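Local coordinates for protein restriction endonuclease UbaLAI (Unidentified, PDB 5O63) that cleaves double-stranded DNA at a specific recognition sequence as a monomeric Type IIE restriction enzyme, its N-terminal B3 domain binding a copy of the cognate DNA, at residues A[47-51]-A[110-114]. Sequence-based numbering, arbitrary orientation.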
loop_
_atom_site.group_PDB
_atom_site.type_symbol
_atom_site.label_atom_id
_atom_site.label_comp_id
_atom_site.label_asym_id
_atom_site.label_seq_id
_atom_site.Cartn_x
_atom_site.Cartn_y
_atom_site.Cartn_z
ATOM N N TYR A 47 -7.676 -4.241 -7.325
ATOM C CA TYR A 47 -7.271 -3.598 -8.588
ATOM C C TYR A 47 -7.877 -2.184 -8.768
ATOM O O TYR A 47 -7.193 -1.244 -9.170
ATOM C CB TYR A 47 -7.683 -4.451 -9.805
ATOM C CG TYR A 47 -6.927 -5.769 -10.014
ATOM C CD1 TYR A 47 -5.939 -6.188 -9.125
ATOM C CD2 TYR A 47 -7.246 -6.598 -11.093
ATOM C CE1 TYR A 47 -5.250 -7.394 -9.347
ATOM C CE2 TYR A 47 -6.585 -7.791 -11.316
ATOM C CZ TYR A 47 -5.583 -8.178 -10.444
ATOM O OH TYR A 47 -4.961 -9.380 -10.700
ATOM N N SER A 48 -9.154 -2.041 -8.439
ATOM C CA SER A 48 -9.814 -0.750 -8.653
ATOM C C SER A 48 -9.244 0.409 -7.767
ATOM O O SER A 48 -9.510 1.594 -8.037
ATOM C CB SER A 48 -11.327 -0.903 -8.459
ATOM O OG SER A 48 -11.664 -1.282 -7.138
ATOM N N PHE A 49 -8.476 0.073 -6.722
ATOM C CA PHE A 49 -7.881 1.102 -5.850
ATOM C C PHE A 49 -6.714 1.781 -6.582
ATOM O O PHE A 49 -6.503 2.991 -6.487
ATOM C CB PHE A 49 -7.372 0.473 -4.517
ATOM C CG PHE A 49 -6.499 1.377 -3.696
ATOM C CD1 PHE A 49 -5.114 1.316 -3.839
ATOM C CD2 PHE A 49 -7.031 2.296 -2.811
ATOM C CE1 PHE A 49 -4.286 2.148 -3.101
ATOM C CE2 PHE A 49 -6.205 3.125 -2.038
ATOM C CZ PHE A 49 -4.822 3.058 -2.213
ATOM N N PHE A 50 -5.998 0.982 -7.368
ATOM C CA PHE A 50 -4.860 1.492 -8.125
ATOM C C PHE A 50 -5.238 2.178 -9.419
ATOM O O PHE A 50 -6.396 2.104 -9.862
ATOM C CB PHE A 50 -3.882 0.340 -8.377
ATOM C CG PHE A 50 -3.198 -0.091 -7.118
ATOM C CD1 PHE A 50 -2.194 0.738 -6.538
ATOM C CD2 PHE A 50 -3.620 -1.234 -6.455
ATOM C CE1 PHE A 50 -1.557 0.359 -5.327
ATOM C CE2 PHE A 50 -3.008 -1.631 -5.244
ATOM C CZ PHE A 50 -1.969 -0.871 -4.681
ATOM N N PRO A 51 -4.284 2.907 -10.001
ATOM C CA PRO A 51 -4.620 3.639 -11.224
ATOM C C PRO A 51 -5.069 2.669 -12.316
ATOM O O PRO A 51 -4.737 1.472 -12.289
ATOM C CB PRO A 51 -3.290 4.322 -11.608
ATOM C CG PRO A 51 -2.550 4.418 -10.387
ATOM C CD PRO A 51 -2.907 3.210 -9.554
ATOM N N ILE A 110 0.425 -0.223 3.860
ATOM C CA ILE A 110 -0.749 0.625 3.765
ATOM C C ILE A 110 -0.589 1.530 2.551
ATOM O O ILE A 110 0.422 2.196 2.415
ATOM C CB ILE A 110 -0.966 1.475 5.003
ATOM C CG1 ILE A 110 -1.102 0.601 6.253
ATOM C CG2 ILE A 110 -2.203 2.455 4.752
ATOM C CD1 ILE A 110 -1.157 1.424 7.488
ATOM N N PHE A 111 -1.595 1.546 1.676
ATOM C CA PHE A 111 -1.637 2.493 0.578
ATOM C C PHE A 111 -2.848 3.379 0.833
ATOM O O PHE A 111 -3.912 2.901 1.182
ATOM C CB PHE A 111 -1.803 1.810 -0.775
ATOM C CG PHE A 111 -0.671 0.889 -1.176
ATOM C CD1 PHE A 111 0.263 1.346 -2.087
ATOM C CD2 PHE A 111 -0.625 -0.450 -0.718
ATOM C CE1 PHE A 111 1.312 0.493 -2.500
ATOM C CE2 PHE A 111 0.436 -1.286 -1.133
ATOM C CZ PHE A 111 1.362 -0.784 -2.012
ATOM N N LEU A 112 -2.691 4.673 0.627
ATOM C CA LEU A 112 -3.799 5.605 0.803
ATOM C C LEU A 112 -3.914 6.397 -0.487
ATOM O O LEU A 112 -2.890 6.859 -1.000
ATOM C CB LEU A 112 -3.521 6.555 1.966
ATOM C CG LEU A 112 -4.635 7.465 2.459
ATOM C CD1 LEU A 112 -5.578 6.637 3.294
ATOM C CD2 LEU A 112 -4.047 8.699 3.249
ATOM N N PHE A 113 -5.126 6.534 -1.028
ATOM C CA PHE A 113 -5.353 7.431 -2.149
ATOM C C PHE A 113 -6.131 8.588 -1.598
ATOM O O PHE A 113 -7.233 8.397 -1.095
ATOM C CB PHE A 113 -6.098 6.773 -3.322
ATOM C CG PHE A 113 -6.354 7.747 -4.454
ATOM C CD1 PHE A 113 -5.343 8.095 -5.327
ATOM C CD2 PHE A 113 -7.590 8.363 -4.581
ATOM C CE1 PHE A 113 -5.565 9.016 -6.358
ATOM C CE2 PHE A 113 -7.830 9.266 -5.606
ATOM C CZ PHE A 113 -6.813 9.591 -6.499
ATOM N N ALA A 114 -5.553 9.774 -1.613
ATOM C CA ALA A 114 -6.263 10.924 -1.044
ATOM C C ALA A 114 -6.615 11.983 -2.082
ATOM O O ALA A 114 -5.822 12.301 -2.961
ATOM C CB ALA A 114 -5.444 11.526 0.082
#
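F49 drives its ring between F111 and F113, two side chains that leave the same face of strand 108-116 in the open beta-barrel of the B3 DNA-binding fold. The hollow is floored by the backbone around L112 and walled by the two CB atoms: CE1 of F49 comes within 3.4 Å of CB of F111, while CE2 of F49 lies 3.9 Å from CB of F113. A flat ring suits this slot because it enters end-on, its CZ resting 3.5 Å from the carbonyl O of F111 and its rim meeting the carbonyl carbon of L112 nearly in plane. With CG anti to the backbone N (chi1 168°), F49 reaches out from the loop between strands 40-41 and 62-70, although its CB does not itself point at the strand. F50, the second bump, turns the edge of its ring onto one face of F111, a T-shaped pair with centroids 5.2 Å apart and planes at 80°; CZ of F50 stands over the centre of the F111 ring. Phenylalanine suits both F50 and F111, since the edge C-H groups of the first meet the pi face of the second in a buried setting without any polar group to satisfy. Cut back to an alanine, F49 would probably leave a gap between F111 and F113 and take from F50 the neighbour over one of its faces. Y123 and F125 of the adjacent strand 121-128 extend the aromatic cluster, Y123 also hydrogen-bonding through OH to O of F49. L112 points to the other side of the sheet, against helix 3-14. Within the loop the two bumps are braced together, CD1 of F49 sitting 3.7 Å above the plane of the F50 ring, over its centre.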